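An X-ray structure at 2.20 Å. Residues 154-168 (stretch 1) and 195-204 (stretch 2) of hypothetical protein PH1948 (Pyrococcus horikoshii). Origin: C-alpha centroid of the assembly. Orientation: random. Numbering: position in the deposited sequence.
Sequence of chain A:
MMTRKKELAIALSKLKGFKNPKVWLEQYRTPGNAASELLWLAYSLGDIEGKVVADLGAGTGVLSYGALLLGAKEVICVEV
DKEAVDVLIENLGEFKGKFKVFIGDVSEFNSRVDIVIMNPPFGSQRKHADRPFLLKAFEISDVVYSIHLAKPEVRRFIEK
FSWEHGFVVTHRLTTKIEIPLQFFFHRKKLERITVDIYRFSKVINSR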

# COMPACT_ATOMS: atom_id res chain seq x y z
N VAL A 154 -11.09 13.65 5.61
CA VAL A 154 -10.07 12.62 5.70
C VAL A 154 -8.70 13.22 6.02
O VAL A 154 -8.01 12.75 6.92
CB VAL A 154 -10.00 11.79 4.40
CG1 VAL A 154 -8.92 10.70 4.52
CG2 VAL A 154 -11.34 11.15 4.13
N ARG A 155 -8.33 14.28 5.30
CA ARG A 155 -7.05 14.93 5.52
C ARG A 155 -6.91 15.39 6.97
O ARG A 155 -5.86 15.21 7.60
CB ARG A 155 -6.89 16.13 4.59
CG ARG A 155 -6.87 15.75 3.12
CD ARG A 155 -6.76 16.95 2.19
NE ARG A 155 -6.17 16.54 0.92
CZ ARG A 155 -5.95 17.35 -0.12
NH1 ARG A 155 -5.40 16.86 -1.22
NH2 ARG A 155 -6.29 18.63 -0.06
N ARG A 156 -7.97 16.01 7.50
CA ARG A 156 -7.98 16.48 8.88
C ARG A 156 -7.75 15.31 9.83
O ARG A 156 -6.94 15.39 10.74
CB ARG A 156 -9.32 17.15 9.21
CG ARG A 156 -9.52 17.41 10.71
CD ARG A 156 -10.92 17.93 11.06
NE ARG A 156 -11.17 19.26 10.52
CZ ARG A 156 -12.18 20.05 10.89
NH1 ARG A 156 -12.32 21.25 10.33
NH2 ARG A 156 -13.04 19.65 11.82
N PHE A 157 -8.47 14.23 9.60
CA PHE A 157 -8.33 13.05 10.45
C PHE A 157 -6.94 12.44 10.38
O PHE A 157 -6.30 12.21 11.41
CB PHE A 157 -9.37 11.98 10.09
CG PHE A 157 -9.08 10.62 10.69
CD1 PHE A 157 -8.50 9.61 9.93
CD2 PHE A 157 -9.34 10.37 12.04
CE1 PHE A 157 -8.20 8.37 10.49
CE2 PHE A 157 -9.04 9.14 12.61
CZ PHE A 157 -8.47 8.14 11.84
N ILE A 158 -6.46 12.17 9.17
CA ILE A 158 -5.14 11.59 9.00
C ILE A 158 -4.06 12.40 9.71
O ILE A 158 -3.17 11.84 10.36
CB ILE A 158 -4.79 11.47 7.50
CG1 ILE A 158 -5.72 10.46 6.84
CG2 ILE A 158 -3.34 11.02 7.33
CD1 ILE A 158 -5.47 9.03 7.25
N GLU A 159 -4.13 13.71 9.58
CA GLU A 159 -3.14 14.59 10.20
C GLU A 159 -3.22 14.48 11.72
O GLU A 159 -2.20 14.41 12.41
CB GLU A 159 -3.39 16.03 9.75
CG GLU A 159 -2.13 16.83 9.49
CD GLU A 159 -1.39 16.39 8.23
OE1 GLU A 159 -0.15 16.28 8.30
OE2 GLU A 159 -2.03 16.18 7.17
N LYS A 160 -4.44 14.46 12.25
CA LYS A 160 -4.66 14.36 13.69
C LYS A 160 -4.35 12.97 14.24
O LYS A 160 -3.69 12.84 15.27
CB LYS A 160 -6.12 14.72 14.06
CG LYS A 160 -6.35 16.21 14.27
CD LYS A 160 -7.78 16.52 14.75
CE LYS A 160 -8.80 16.25 13.66
NZ LYS A 160 -10.19 16.66 14.05
N PHE A 161 -4.80 11.94 13.54
CA PHE A 161 -4.56 10.57 13.99
C PHE A 161 -3.07 10.22 14.04
O PHE A 161 -2.59 9.65 15.02
CB PHE A 161 -5.30 9.58 13.08
CG PHE A 161 -5.34 8.17 13.61
CD1 PHE A 161 -4.37 7.24 13.25
CD2 PHE A 161 -6.38 7.75 14.45
CE1 PHE A 161 -4.44 5.93 13.69
CE2 PHE A 161 -6.46 6.44 14.90
CZ PHE A 161 -5.49 5.53 14.52
N SER A 162 -2.33 10.58 13.00
CA SER A 162 -0.91 10.28 12.97
C SER A 162 -0.19 11.02 14.10
O SER A 162 0.73 10.50 14.72
CB SER A 162 -0.29 10.67 11.62
OG SER A 162 -0.31 12.07 11.41
N TRP A 163 -0.61 12.26 14.35
CA TRP A 163 0.02 13.05 15.40
C TRP A 163 -0.17 12.40 16.76
O TRP A 163 0.78 12.27 17.54
CB TRP A 163 -0.56 14.46 15.43
CG TRP A 163 0.16 15.33 16.39
CD1 TRP A 163 -0.36 15.93 17.50
CD2 TRP A 163 1.55 15.67 16.36
NE1 TRP A 163 0.62 16.62 18.16
CE2 TRP A 163 1.80 16.48 17.49
CE3 TRP A 163 2.60 15.37 15.49
CZ2 TRP A 163 3.07 17.00 17.77
CZ3 TRP A 163 3.87 15.89 15.77
CH2 TRP A 163 4.09 16.69 16.91
N GLU A 164 -1.39 12.00 17.06
CA GLU A 164 -1.69 11.37 18.34
C GLU A 164 -0.87 10.11 18.52
O GLU A 164 -0.70 9.65 19.64
CB GLU A 164 -3.16 11.03 18.42
CG GLU A 164 -4.03 12.22 18.22
CD GLU A 164 -5.49 11.88 18.38
OE1 GLU A 164 -6.31 12.75 18.07
OE2 GLU A 164 -5.80 10.75 18.82
N HIS A 165 -0.37 9.55 17.42
CA HIS A 165 0.43 8.34 17.52
C HIS A 165 1.91 8.58 17.31
O HIS A 165 2.66 7.65 17.01
CB HIS A 165 -0.10 7.29 16.55
CG HIS A 165 -1.43 6.72 16.95
ND1 HIS A 165 -1.55 5.76 17.94
CD2 HIS A 165 -2.69 7.03 16.56
CE1 HIS A 165 -2.83 5.51 18.13
NE2 HIS A 165 -3.54 6.26 17.32
N GLY A 166 2.33 9.83 17.49
CA GLY A 166 3.73 10.18 17.36
C GLY A 166 4.33 10.24 15.96
O GLY A 166 5.55 10.08 15.81
N PHE A 167 3.51 10.47 14.95
CA PHE A 167 4.00 10.56 13.57
C PHE A 167 3.61 11.87 12.90
O PHE A 167 2.56 12.45 13.19
CB PHE A 167 3.46 9.39 12.72
CG PHE A 167 4.18 8.08 12.95
CD1 PHE A 167 4.02 7.38 14.15
CD2 PHE A 167 5.04 7.57 11.98
CE1 PHE A 167 4.71 6.20 14.38
CE2 PHE A 167 5.73 6.39 12.20
CZ PHE A 167 5.57 5.70 13.40
N VAL A 168 4.47 12.33 12.00
CA VAL A 168 4.21 13.56 11.26
C VAL A 168 4.28 13.30 9.77
O VAL A 168 5.08 12.48 9.31
CB VAL A 168 5.23 14.64 11.59
CG1 VAL A 168 4.81 15.39 12.82
CG2 VAL A 168 6.60 14.02 11.78
N VAL A 195 -6.76 10.87 -4.77
CA VAL A 195 -6.17 10.38 -3.54
C VAL A 195 -4.89 11.14 -3.19
O VAL A 195 -4.27 11.79 -4.04
CB VAL A 195 -5.81 8.85 -3.63
CG1 VAL A 195 -7.08 8.01 -3.82
CG2 VAL A 195 -4.84 8.60 -4.78
N ASP A 196 -4.51 11.05 -1.91
CA ASP A 196 -3.29 11.65 -1.41
C ASP A 196 -2.38 10.48 -1.09
O ASP A 196 -2.83 9.46 -0.54
CB ASP A 196 -3.52 12.43 -0.11
CG ASP A 196 -4.29 13.72 -0.32
OD1 ASP A 196 -5.16 14.00 0.51
OD2 ASP A 196 -4.02 14.43 -1.31
N ILE A 197 -1.11 10.61 -1.43
CA ILE A 197 -0.12 9.59 -1.12
C ILE A 197 0.67 10.25 0.02
O ILE A 197 1.29 11.30 -0.17
CB ILE A 197 0.79 9.31 -2.32
CG1 ILE A 197 -0.06 8.79 -3.49
CG2 ILE A 197 1.86 8.31 -1.93
CD1 ILE A 197 0.72 8.50 -4.74
N TYR A 198 0.63 9.64 1.20
CA TYR A 198 1.32 10.18 2.36
C TYR A 198 2.60 9.47 2.71
O TYR A 198 2.78 8.29 2.42
CB TYR A 198 0.46 10.09 3.63
CG TYR A 198 -0.78 10.94 3.69
CD1 TYR A 198 -1.98 10.52 3.09
CD2 TYR A 198 -0.79 12.14 4.40
CE1 TYR A 198 -3.15 11.27 3.21
CE2 TYR A 198 -1.96 12.90 4.52
CZ TYR A 198 -3.12 12.46 3.93
OH TYR A 198 -4.25 13.24 4.00
N ARG A 199 3.49 10.21 3.37
CA ARG A 199 4.72 9.67 3.90
C ARG A 199 4.73 10.18 5.34
O ARG A 199 4.75 11.39 5.56
CB ARG A 199 5.96 10.20 3.20
CG ARG A 199 7.21 9.62 3.85
CD ARG A 199 8.50 10.12 3.27
NE ARG A 199 9.63 9.44 3.91
CZ ARG A 199 10.25 9.87 5.00
NH1 ARG A 199 11.26 9.16 5.50
NH2 ARG A 199 9.87 11.00 5.59
N PHE A 200 4.67 9.26 6.29
CA PHE A 200 4.66 9.59 7.71
C PHE A 200 6.04 9.22 8.28
O PHE A 200 6.63 8.22 7.87
CB PHE A 200 3.60 8.76 8.46
CG PHE A 200 2.20 8.94 7.94
CD1 PHE A 200 1.39 9.96 8.40
CD2 PHE A 200 1.66 8.02 7.04
CE1 PHE A 200 0.06 10.07 7.99
CE2 PHE A 200 0.34 8.12 6.62
CZ PHE A 200 -0.46 9.14 7.09
N SER A 201 6.53 10.02 9.22
CA SER A 201 7.82 9.76 9.85
C SER A 201 7.64 9.88 11.36
O SER A 201 7.00 10.83 11.83
CB SER A 201 8.85 10.78 9.35
OG SER A 201 10.14 10.49 9.86
N LYS A 202 8.20 8.95 12.13
CA LYS A 202 8.05 9.00 13.59
C LYS A 202 8.77 10.21 14.20
O LYS A 202 9.98 10.37 14.02
CB LYS A 202 8.57 7.71 14.24
CG LYS A 202 8.30 7.65 15.74
CD LYS A 202 8.38 6.25 16.30
CE LYS A 202 7.68 6.18 17.65
NZ LYS A 202 7.63 4.81 18.23
N VAL A 203 8.02 11.05 14.91
CA VAL A 203 8.58 12.25 15.53
C VAL A 203 9.87 11.95 16.29
O VAL A 203 9.89 11.10 17.19
CB VAL A 203 7.56 12.92 16.48
CG1 VAL A 203 8.16 14.17 17.10
CG2 VAL A 203 6.30 13.28 15.69
N ILE A 204 10.93 12.65 15.91
CA ILE A 204 12.26 12.46 16.48
C ILE A 204 12.66 10.99 16.33
O ILE A 204 13.57 10.71 15.52
CB ILE A 204 12.35 12.85 17.98
CG1 ILE A 204 12.22 14.37 18.13
CG2 ILE A 204 13.68 12.37 18.56
CD1 ILE A 204 12.71 14.91 19.48
O HOH W 1 -3.42 16.36 4.77

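Three residues cover the most surface here, Phe-200, Val-203 and Phe-167, and each marks a way in which the helix-turn-strand of stretch 1 is fitted to the strand of stretch 2. The Phe-200 ring packs against the helix, while Phe-200 CB lies 4.0 Å from Phe-167 CD2 in the strand of stretch 1. Phe-200 CZ lies 3.4 Å from Ile-158 CG2, which meets the ring at its edge, while Phe-200 CD1 lies 3.7 Å from Ser-162 CB. The same Ile-158 methyl sits over the face of Tyr-198, with CG2 3.9 Å from the ring centroid, so one small group is shared by two aromatics, edge and face. Toward the N-terminal end of the helix, a salt bridge joins it to the strand: Arg-155 NE donates to Asp-196 OD1 and Arg-155 NH1 to Asp-196 OD2, each at 2.8 Å, a paired geometry that fixes the guanidinium in direction as well as distance.

Val-203 closes the far end. Its N donates to Gly-166 O at 2.8 Å, and its CG2 packs 3.6 Å from Trp-163 CZ3 and 3.9 Å from Val-168 CG1. Gly-166 has a positive phi, which by itself favours glycine.

Phe-167 then begins the antiparallel pairing. Lys-202 CB stands 3.9 Å from the Phe-167 ring centroid, over the face, so the aliphatic base of an exposed lysine covers a buried ring. Val-168 and Ser-201 lock the register: Val-168 N donates to Ser-201 O and Ser-201 N to Val-168 O, each at 2.9 Å.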